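Local coordinates for signal transduction histidine-protein kinase/phosphatase mprB (Mycobacterium hassiacum, PDB 6BLK) that probably autophosphorylates on a histidine with ATP as the sensor kinase of a two-component system, this piece being its ATP-binding catalytic domain, at residues 6-11 against 37-42; 59-64 against 108-113; 68-73 against 80-85. All blocks are in the same frame, centred on the assembly; numbering follows the deposited sequence.

Interaction 1. Residues 6-11 against 37-42; sequences HEPVDM and PWQVIG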
loop_
_atom_site.group_PDB
_atom_site.type_symbol
_atom_site.label_atom_id
_atom_site.label_comp_id
_atom_site.label_asym_id
_atom_site.label_seq_id
_atom_site.Cartn_x
_atom_site.Cartn_y
_atom_site.Cartn_z
ATOM N N HIS A 6 -7.834 -15.881 -11.563
ATOM C CA HIS A 6 -6.511 -16.496 -11.377
ATOM C C HIS A 6 -5.795 -16.367 -12.724
ATOM O O HIS A 6 -5.739 -17.322 -13.504
ATOM C CB HIS A 6 -6.638 -17.950 -10.939
ATOM C CG HIS A 6 -5.466 -18.467 -10.164
ATOM N ND1 HIS A 6 -5.259 -18.152 -8.839
ATOM C CD2 HIS A 6 -4.448 -19.290 -10.518
ATOM C CE1 HIS A 6 -4.159 -18.748 -8.410
ATOM N NE2 HIS A 6 -3.648 -19.444 -9.410
ATOM N N GLU A 7 -5.275 -15.180 -13.014
ATOM C CA GLU A 7 -4.592 -14.887 -14.265
ATOM C C GLU A 7 -3.265 -14.188 -13.999
ATOM O O GLU A 7 -3.066 -13.609 -12.928
ATOM C CB GLU A 7 -5.450 -13.990 -15.171
ATOM C CG GLU A 7 -6.826 -14.576 -15.537
ATOM C CD GLU A 7 -6.749 -15.791 -16.465
ATOM O OE1 GLU A 7 -5.681 -16.021 -17.074
ATOM O OE2 GLU A 7 -7.762 -16.516 -16.587
ATOM N N PRO A 8 -2.339 -14.218 -14.955
ATOM C CA PRO A 8 -1.076 -13.477 -14.778
ATOM C C PRO A 8 -1.330 -11.982 -14.700
ATOM O O PRO A 8 -2.070 -11.420 -15.512
ATOM C CB PRO A 8 -0.256 -13.854 -16.021
ATOM C CG PRO A 8 -0.885 -15.059 -16.558
ATOM C CD PRO A 8 -2.325 -15.032 -16.184
ATOM N N VAL A 9 -0.732 -11.347 -13.683
ATOM C CA VAL A 9 -0.899 -9.918 -13.386
ATOM C C VAL A 9 0.475 -9.245 -13.375
ATOM O O VAL A 9 1.344 -9.608 -12.570
ATOM C CB VAL A 9 -1.618 -9.683 -12.046
ATOM C CG1 VAL A 9 -1.723 -8.220 -11.767
ATOM C CG2 VAL A 9 -3.015 -10.286 -12.051
ATOM N N ASP A 10 0.661 -8.246 -14.241
ATOM C CA ASP A 10 1.891 -7.445 -14.290
ATOM C C ASP A 10 1.826 -6.348 -13.226
ATOM O O ASP A 10 1.040 -5.417 -13.334
ATOM C CB ASP A 10 2.016 -6.873 -15.704
ATOM C CG ASP A 10 3.219 -6.015 -15.912
ATOM O OD1 ASP A 10 3.836 -5.562 -14.940
ATOM O OD2 ASP A 10 3.526 -5.761 -17.098
ATOM N N MET A 11 2.637 -6.459 -12.172
ATOM C CA MET A 11 2.505 -5.531 -11.069
ATOM C C MET A 11 2.990 -4.137 -11.441
ATOM O O MET A 11 2.560 -3.167 -10.812
ATOM C CB MET A 11 3.263 -6.023 -9.830
ATOM C CG MET A 11 2.612 -7.201 -9.114
ATOM S SD MET A 11 0.913 -6.847 -8.537
ATOM C CE MET A 11 1.122 -5.490 -7.431
ATOM N N PRO A 37 10.233 -5.538 -12.115
ATOM C CA PRO A 37 9.193 -6.328 -12.804
ATOM C C PRO A 37 8.844 -7.601 -12.046
ATOM O O PRO A 37 9.707 -8.461 -11.795
ATOM C CB PRO A 37 9.823 -6.651 -14.164
ATOM C CG PRO A 37 10.809 -5.508 -14.381
ATOM C CD PRO A 37 11.345 -5.197 -13.023
ATOM N N TRP A 38 7.551 -7.742 -11.758
ATOM C CA TRP A 38 7.025 -8.829 -10.927
ATOM C C TRP A 38 5.642 -9.248 -11.407
ATOM O O TRP A 38 4.736 -8.430 -11.509
ATOM C CB TRP A 38 6.965 -8.413 -9.464
ATOM C CG TRP A 38 6.802 -9.529 -8.515
ATOM C CD1 TRP A 38 5.696 -9.861 -7.762
ATOM C CD2 TRP A 38 7.814 -10.471 -8.187
ATOM N NE1 TRP A 38 5.969 -10.989 -7.011
ATOM C CE2 TRP A 38 7.259 -11.385 -7.262
ATOM C CE3 TRP A 38 9.127 -10.650 -8.608
ATOM C CZ2 TRP A 38 7.988 -12.433 -6.739
ATOM C CZ3 TRP A 38 9.852 -11.687 -8.099
ATOM C CH2 TRP A 38 9.277 -12.576 -7.160
ATOM N N GLN A 39 5.452 -10.542 -11.603
ATOM C CA GLN A 39 4.181 -11.092 -12.062
ATOM C C GLN A 39 3.557 -11.896 -10.928
ATOM O O GLN A 39 4.223 -12.726 -10.314
ATOM C CB GLN A 39 4.360 -11.993 -13.290
ATOM C CG GLN A 39 3.064 -12.653 -13.745
ATOM C CD GLN A 39 3.279 -13.765 -14.745
ATOM O OE1 GLN A 39 3.498 -14.919 -14.379
ATOM N NE2 GLN A 39 3.230 -13.421 -16.013
ATOM N N VAL A 40 2.303 -11.593 -10.623
ATOM C CA VAL A 40 1.525 -12.290 -9.610
ATOM C C VAL A 40 0.379 -12.983 -10.327
ATOM O O VAL A 40 -0.162 -12.445 -11.295
ATOM C CB VAL A 40 0.993 -11.308 -8.545
ATOM C CG1 VAL A 40 0.035 -12.023 -7.579
ATOM C CG2 VAL A 40 2.164 -10.634 -7.780
ATOM N N ILE A 41 0.020 -14.188 -9.880
ATOM C CA ILE A 41 -1.144 -14.884 -10.419
ATOM C C ILE A 41 -2.326 -14.500 -9.547
ATOM O O ILE A 41 -2.309 -14.720 -8.332
ATOM C CB ILE A 41 -0.943 -16.410 -10.445
ATOM C CG1 ILE A 41 0.359 -16.806 -11.168
ATOM C CG2 ILE A 41 -2.167 -17.083 -11.099
ATOM C CD1 ILE A 41 0.421 -16.403 -12.603
ATOM N N GLY A 42 -3.325 -13.893 -10.148
ATOM C CA GLY A 42 -4.517 -13.529 -9.424
ATOM C C GLY A 42 -5.420 -12.584 -10.181
ATOM O O GLY A 42 -5.639 -12.714 -11.395
#

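Interaction 2. Residues 59-64 against 108-113; sequences AKWSPP and SARSMP. With ATP (adenosine-5'-triphosphate), chain E.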
loop_
_atom_site.group_PDB
_atom_site.type_symbol
_atom_site.label_atom_id
_atom_site.label_comp_id
_atom_site.label_asym_id
_atom_site.label_seq_id
_atom_site.Cartn_x
_atom_site.Cartn_y
_atom_site.Cartn_z
ATOM N N ALA A 59 -1.327 9.413 0.441
ATOM C CA ALA A 59 -1.548 10.779 -0.030
ATOM C C ALA A 59 -2.341 11.590 0.987
ATOM O O ALA A 59 -2.005 12.748 1.263
ATOM C CB ALA A 59 -2.263 10.782 -1.382
ATOM N N LYS A 60 -3.378 10.995 1.570
ATOM C CA LYS A 60 -4.282 11.757 2.435
ATOM C C LYS A 60 -3.515 12.404 3.567
ATOM O O LYS A 60 -3.724 13.593 3.890
ATOM C CB LYS A 60 -5.394 10.860 3.005
ATOM C CG LYS A 60 -6.530 10.615 2.039
ATOM C CD LYS A 60 -7.455 9.495 2.537
ATOM C CE LYS A 60 -8.216 9.891 3.771
ATOM N NZ LYS A 60 -9.142 8.808 4.302
ATOM N N TRP A 61 -2.625 11.635 4.185
ATOM C CA TRP A 61 -1.902 12.070 5.366
ATOM C C TRP A 61 -0.475 12.532 5.051
ATOM O O TRP A 61 0.318 12.720 5.973
ATOM C CB TRP A 61 -1.942 10.969 6.426
ATOM C CG TRP A 61 -3.326 10.883 7.046
ATOM C CD1 TRP A 61 -3.862 11.741 7.960
ATOM C CD2 TRP A 61 -4.349 9.903 6.776
ATOM N NE1 TRP A 61 -5.151 11.364 8.272
ATOM C CE2 TRP A 61 -5.469 10.231 7.567
ATOM C CE3 TRP A 61 -4.414 8.776 5.946
ATOM C CZ2 TRP A 61 -6.645 9.492 7.538
ATOM C CZ3 TRP A 61 -5.584 8.038 5.924
ATOM C CH2 TRP A 61 -6.681 8.396 6.716
ATOM N N SER A 62 -0.160 12.735 3.804
ATOM C CA SER A 62 1.104 13.359 3.397
ATOM C C SER A 62 1.057 14.852 3.667
ATOM O O SER A 62 0.074 15.502 3.302
ATOM C CB SER A 62 1.356 13.188 1.920
ATOM O OG SER A 62 1.910 11.921 1.599
ATOM N N PRO A 63 2.135 15.421 4.195
ATOM C CA PRO A 63 2.215 16.879 4.267
ATOM C C PRO A 63 2.284 17.495 2.884
ATOM O O PRO A 63 2.571 16.830 1.884
ATOM C CB PRO A 63 3.497 17.119 5.079
ATOM C CG PRO A 63 4.355 15.965 4.801
ATOM C CD PRO A 63 3.390 14.790 4.650
ATOM N N PRO A 64 2.006 18.791 2.765
ATOM C CA PRO A 64 2.165 19.435 1.462
ATOM C C PRO A 64 3.595 19.290 0.979
ATOM O O PRO A 64 4.547 19.492 1.739
ATOM C CB PRO A 64 1.803 20.899 1.748
ATOM C CG PRO A 64 1.081 20.851 2.968
ATOM C CD PRO A 64 1.573 19.749 3.778
ATOM N N SER A 108 -3.452 9.594 16.052
ATOM C CA SER A 108 -2.261 10.334 15.610
ATOM C C SER A 108 -2.460 11.046 14.283
ATOM O O SER A 108 -1.665 11.930 13.938
ATOM C CB SER A 108 -1.047 9.393 15.463
ATOM O OG SER A 108 -0.658 8.812 16.701
ATOM N N ALA A 109 -3.472 10.661 13.521
ATOM C CA ALA A 109 -3.697 11.174 12.183
ATOM C C ALA A 109 -4.916 12.078 12.202
ATOM O O ALA A 109 -5.895 11.793 12.898
ATOM C CB ALA A 109 -3.895 10.026 11.189
ATOM N N ARG A 110 -4.861 13.167 11.444
ATOM C CA ARG A 110 -5.963 14.122 11.487
ATOM C C ARG A 110 -7.221 13.504 10.882
ATOM O O ARG A 110 -7.158 12.672 9.969
ATOM C CB ARG A 110 -5.575 15.423 10.782
ATOM C CG ARG A 110 -5.596 15.420 9.275
ATOM C CD ARG A 110 -5.372 16.852 8.772
ATOM N NE ARG A 110 -5.425 16.948 7.316
ATOM C CZ ARG A 110 -6.523 17.213 6.608
ATOM N NH1 ARG A 110 -7.693 17.409 7.215
ATOM N NH2 ARG A 110 -6.447 17.283 5.280
ATOM N N SER A 111 -8.370 13.869 11.441
ATOM C CA SER A 111 -9.628 13.271 11.018
ATOM C C SER A 111 -10.001 13.745 9.625
ATOM O O SER A 111 -10.035 14.952 9.351
ATOM C CB SER A 111 -10.749 13.615 12.009
ATOM O OG SER A 111 -11.975 12.972 11.660
ATOM N N MET A 112 -10.302 12.786 8.756
ATOM C CA MET A 112 -10.631 13.018 7.367
ATOM C C MET A 112 -11.803 12.154 6.961
ATOM O O MET A 112 -12.031 11.090 7.548
ATOM C CB MET A 112 -9.445 12.733 6.441
ATOM C CG MET A 112 -8.238 13.623 6.709
ATOM S SD MET A 112 -6.881 13.250 5.602
ATOM C CE MET A 112 -7.489 13.967 4.063
ATOM N N PRO A 113 -12.582 12.587 5.978
ATOM C CA PRO A 113 -13.704 11.766 5.516
ATOM C C PRO A 113 -13.211 10.398 5.084
ATOM O O PRO A 113 -12.149 10.268 4.481
ATOM C CB PRO A 113 -14.269 12.560 4.334
ATOM C CG PRO A 113 -13.906 13.980 4.644
ATOM C CD PRO A 113 -12.580 13.923 5.350
HETATM P PG ATP E . -11.473 4.616 3.648
HETATM O O1G ATP E . -10.092 4.078 3.324
HETATM O O2G ATP E . -12.577 3.596 3.964
HETATM O O3G ATP E . -11.941 5.731 2.729
HETATM P PB ATP E . -9.911 5.543 5.945
HETATM O O1B ATP E . -10.271 6.359 7.174
HETATM O O2B ATP E . -8.926 6.042 4.946
HETATM O O3B ATP E . -11.289 5.351 5.090
HETATM P PA ATP E . -8.310 3.092 6.155
HETATM O O1A ATP E . -8.767 1.665 6.442
HETATM O O2A ATP E . -7.705 3.383 4.805
HETATM O O3A ATP E . -9.616 4.022 6.465
HETATM O "O5'" ATP E . -7.368 3.525 7.333
HETATM C "C5'" ATP E . -7.779 3.366 8.680
HETATM C "C4'" ATP E . -7.197 4.509 9.503
HETATM O "O4'" ATP E . -5.796 4.249 9.641
HETATM C "C3'" ATP E . -7.308 5.929 8.933
HETATM O "O3'" ATP E . -8.560 6.562 9.275
HETATM C "C2'" ATP E . -6.125 6.597 9.608
HETATM O "O2'" ATP E . -6.422 6.958 10.970
HETATM C "C1'" ATP E . -5.099 5.488 9.665
HETATM N N9 ATP E . -4.174 5.477 8.517
HETATM C C8 ATP E . -4.162 4.618 7.442
HETATM N N7 ATP E . -3.114 4.907 6.620
HETATM C C5 ATP E . -2.460 5.948 7.182
HETATM C C6 ATP E . -1.268 6.684 6.823
HETATM N N6 ATP E . -0.634 6.380 5.683
HETATM N N1 ATP E . -0.882 7.665 7.637
HETATM C C2 ATP E . -1.547 7.968 8.767
HETATM N N3 ATP E . -2.644 7.314 9.172
HETATM C C4 ATP E . -3.129 6.300 8.420
HETATM O O HOH W 1 -10.107 8.984 7.079
HETATM O O HOH W 2 -11.256 8.371 2.628
#

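Interaction 3. Residues 68-73 against 80-85; sequences VGVRLY and AELVIT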
loop_
_atom_site.group_PDB
_atom_site.type_symbol
_atom_site.label_atom_id
_atom_site.label_comp_id
_atom_site.label_asym_id
_atom_site.label_seq_id
_atom_site.Cartn_x
_atom_site.Cartn_y
_atom_site.Cartn_z
ATOM N N VAL A 68 6.186 10.370 -1.295
ATOM C CA VAL A 68 5.618 9.043 -1.091
ATOM C C VAL A 68 6.486 8.056 -1.855
ATOM O O VAL A 68 6.715 8.220 -3.056
ATOM C CB VAL A 68 4.147 8.994 -1.546
ATOM C CG1 VAL A 68 3.637 7.525 -1.618
ATOM C CG2 VAL A 68 3.254 9.851 -0.627
ATOM N N GLY A 69 7.004 7.053 -1.149
ATOM C CA GLY A 69 7.864 6.059 -1.749
ATOM C C GLY A 69 7.028 4.833 -2.101
ATOM O O GLY A 69 6.180 4.423 -1.332
ATOM N N VAL A 70 7.276 4.307 -3.293
ATOM C CA VAL A 70 6.559 3.153 -3.814
ATOM C C VAL A 70 7.634 2.218 -4.340
ATOM O O VAL A 70 8.190 2.442 -5.421
ATOM C CB VAL A 70 5.567 3.510 -4.922
ATOM C CG1 VAL A 70 4.824 2.290 -5.364
ATOM C CG2 VAL A 70 4.623 4.642 -4.486
ATOM N N ARG A 71 7.957 1.189 -3.577
ATOM C CA ARG A 71 9.116 0.364 -3.875
ATOM C C ARG A 71 8.689 -1.087 -3.915
ATOM O O ARG A 71 7.974 -1.554 -3.038
ATOM C CB ARG A 71 10.244 0.538 -2.845
ATOM C CG ARG A 71 10.474 1.965 -2.313
ATOM C CD ARG A 71 11.332 2.834 -3.175
ATOM N NE ARG A 71 11.574 4.129 -2.538
ATOM C CZ ARG A 71 12.097 5.177 -3.166
ATOM N NH1 ARG A 71 12.438 5.085 -4.447
ATOM N NH2 ARG A 71 12.288 6.310 -2.510
ATOM N N LEU A 72 9.118 -1.791 -4.942
ATOM C CA LEU A 72 8.815 -3.209 -5.056
ATOM C C LEU A 72 10.115 -3.900 -5.430
ATOM O O LEU A 72 10.689 -3.631 -6.492
ATOM C CB LEU A 72 7.692 -3.486 -6.076
ATOM C CG LEU A 72 7.143 -4.909 -6.130
ATOM C CD1 LEU A 72 5.795 -4.898 -6.831
ATOM C CD2 LEU A 72 8.101 -5.770 -6.880
ATOM N N TYR A 73 10.579 -4.781 -4.552
ATOM C CA TYR A 73 11.810 -5.520 -4.760
ATOM C C TYR A 73 11.553 -6.986 -4.493
ATOM O O TYR A 73 10.799 -7.327 -3.586
ATOM C CB TYR A 73 12.903 -5.031 -3.827
ATOM C CG TYR A 73 13.510 -3.714 -4.195
ATOM C CD1 TYR A 73 14.416 -3.620 -5.245
ATOM C CD2 TYR A 73 13.202 -2.568 -3.488
ATOM C CE1 TYR A 73 14.996 -2.398 -5.576
ATOM C CE2 TYR A 73 13.756 -1.377 -3.808
ATOM C CZ TYR A 73 14.644 -1.284 -4.848
ATOM O OH TYR A 73 15.188 -0.030 -5.113
ATOM N N ALA A 80 8.122 -11.053 -3.621
ATOM C CA ALA A 80 8.562 -9.680 -3.675
ATOM C C ALA A 80 7.786 -8.898 -2.632
ATOM O O ALA A 80 6.752 -9.341 -2.135
ATOM C CB ALA A 80 8.347 -9.042 -5.050
ATOM N N GLU A 81 8.343 -7.768 -2.267
ATOM C CA GLU A 81 7.772 -6.932 -1.234
ATOM C C GLU A 81 7.507 -5.559 -1.816
ATOM O O GLU A 81 8.423 -4.930 -2.351
ATOM C CB GLU A 81 8.722 -6.844 -0.036
ATOM C CG GLU A 81 8.143 -6.136 1.144
ATOM C CD GLU A 81 9.193 -5.800 2.206
ATOM O OE1 GLU A 81 10.385 -5.681 1.854
ATOM O OE2 GLU A 81 8.825 -5.632 3.391
ATOM N N LEU A 82 6.276 -5.086 -1.649
ATOM C CA LEU A 82 5.869 -3.739 -2.016
ATOM C C LEU A 82 5.836 -2.929 -0.733
ATOM O O LEU A 82 5.168 -3.310 0.229
ATOM C CB LEU A 82 4.505 -3.741 -2.713
ATOM C CG LEU A 82 3.752 -2.423 -2.930
ATOM C CD1 LEU A 82 4.448 -1.497 -3.904
ATOM C CD2 LEU A 82 2.343 -2.729 -3.447
ATOM N N VAL A 83 6.555 -1.831 -0.715
ATOM C CA VAL A 83 6.575 -0.958 0.453
ATOM C C VAL A 83 6.149 0.412 -0.004
ATOM O O VAL A 83 6.798 1.013 -0.874
ATOM C CB VAL A 83 7.948 -0.905 1.140
ATOM C CG1 VAL A 83 7.848 -0.117 2.436
ATOM C CG2 VAL A 83 8.459 -2.281 1.438
ATOM N N ILE A 84 5.069 0.912 0.583
ATOM C CA ILE A 84 4.552 2.250 0.295
ATOM C C ILE A 84 4.718 3.112 1.549
ATOM O O ILE A 84 4.293 2.736 2.654
ATOM C CB ILE A 84 3.092 2.210 -0.176
ATOM C CG1 ILE A 84 2.997 1.556 -1.557
ATOM C CG2 ILE A 84 2.490 3.614 -0.197
ATOM C CD1 ILE A 84 1.612 1.106 -1.962
ATOM N N THR A 85 5.409 4.235 1.392
ATOM C CA THR A 85 5.845 5.024 2.524
ATOM C C THR A 85 5.418 6.465 2.341
ATOM O O THR A 85 5.335 6.979 1.218
ATOM C CB THR A 85 7.379 5.022 2.736
ATOM O OG1 THR A 85 8.024 5.433 1.527
ATOM C CG2 THR A 85 7.890 3.695 3.154
#

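Interaction 1. Residues 6-11 against 37-42
Strand 7-10 pairs antiparallel with the end of strand 30-40 at the edge of the sheet in the histidine kinase ATPase domain, where Val9 faces Val40 as a hydrogen-bonded pair and Pro8 faces Ile41 as a non-hydrogen-bonded one. Val9 N donates to Val40 O at 2.7 Å, and Val40 N returns a bond to Val9 O. Glu7 and Gly42 exchange a second pair of bonds, and Met11 N, at the start of the following helix, donates to Trp38 O at 3.0 Å. Five backbone bonds thus tie the short strand down.

On the face carrying Pro8 and Ile41, Ile41 CG2 reaches over the ring of His6, which lies just before the strand. This CH-pi contact is 3.4 Å from the ring centroid and nearer the CD2 and NE2 rim. Also on that face, Pro8 CB rests 3.5 Å from Gln39 NE2, at the end of an extended side chain. Val9 and Val40 point to the other, buried face, Val9 CG2 lying near Gly42 O. Met11 of the following helix adds its CG, 3.7 Å from Val40 CG2, the two side chains crossing obliquely; CG also approaches the edge of the Trp38 indole at CD1. Asp10 occupies the N-cap of helix 11-25, where OD1 makes weak bonds to Thr12 N and Glu13 N.

Leu47 of helix 44-60 packs on Val9 and Met11, Leu72 of strand 67-76 packs on Met11 and Trp38, and strand 156-157 meets Trp38 and Gln39, its Arg156 pairing with the backbone of Gln39.

Interaction 2. Residues 59-64 against 108-113
Trp61 is gripped between ATP and the loop of residues 108-113, a worked case of an aromatic ring held by both its faces and its edge. Its NE1 donates to Arg110 O at 2.9 Å, with an N-H...O angle of 171°; the acceptor lies in the indole plane, and the donor sits on a lone pair of the carbonyl. This nearly straight bond restrains the ring's rotation. Over one face Met112 SD stands 4.0 Å from the centroid of the five-membered ring, a Met-aromatic contact, while Lys60 CB lies toward the rim of that same face. The opposite face takes Ala109 CB, in a CH-pi contact 3.8 Å from the same centroid, and the nucleotide: adenine atoms lie over CE3 and CG, and Trp61 CH2 comes to 3.4 Å from ATP C3' of the ribose.

Beyond this compact stack the contact is looser and wetter. Lys60 runs past Met112 in the opposite direction. A bend at chi3 (68°) turns CE; NZ, beyond it, donates to ATP O2B at 2.8 Å. Its direct bond to Pro113 O, at 3.3 Å, is weak. Two waters supplement it: one joins NZ to Met112 O and ATP O1B, the other joins NZ to Pro113 O and ATP O3G. The ammonium probably offsets phosphate charge close to the magnesium ion. Met112 O also accepts a bond from Arg105 NH2.

Such a loop closing over bound ATP, packing against the end of helix 44-60, which carries Asn57, is characteristic of the ATP lid in the histidine kinase, gyrase B and HSP90-like ATPase fold.

Interaction 3. Residues 68-73 against 80-85
Strands 68-73 and 80-85 run almost exactly antiparallel, at 177° with their axes 4.6 Å apart, and the hydrogen-bonded pairs Gly69 with Thr85, Arg71 with Val83 and Tyr73 with Glu81 each exchange two backbone bonds. The shortest of these runs 2.7 Å from Val83 N to Arg71 O.

Val70, Leu72, Leu82 and Ile84 share one buried face. Val70 and Leu82 run alongside each other in the same direction, with Val70 CG1 4.1 Å from Leu82 CD1. At the hairpin end Leu72 CD2 meets Ala80 CB at 3.8 Å. Ile15 of helix 11-25 touches Val70, Leu72 and Leu82, whereas Leu55 of helix 44-60 touches Val70 and Ile84.

The other face is mixed, with Val83 among Arg71, Tyr73, Glu81 and Thr85. Thr85 OG1 sits between its own backbone N and carbonyl carbon (chi1 54°), which brings it 3.3 Å from Gly69 N for a weak, bent bond; Gly69, lacking a side chain, leaves room for the hydroxyl near its CA. Arg71 turns at chi2 (-84°), which puts CD off the extended line, and Glu81 extends outward.

The chemistry implies a two-sided hairpin: aliphatic branches bury against the helices on one face, while on the other Arg71 NH1 bonds Thr34 of strand 30-40 and Glu81 OE2 bonds His150 of strand 147-154, the strands that flank the hairpin in the sheet.

How the interactions relate
Seen together, the contacts trace the alpha/beta sandwich from its far edge to the nucleotide. Interactions 1 and 2 lie on opposite sides of the chain's centre, their centres 31 Å apart and nearest atoms about 17 Å apart, so the 6-11 with 37-42 pairing is remote from ATP. Interaction 3 touches both. It meets interaction 1 where Trp38 CE2 packs 3.4 Å from Ala80 CB, and interaction 2 where Ser62 OG approaches Val68 CG2 at 3.3 Å. The side chain of Ile84 stays about 7 Å from ATP, but the side chain of Val68 lies about 4 Å from that of the nucleotide-binding Asp86, which follows strand 79-85.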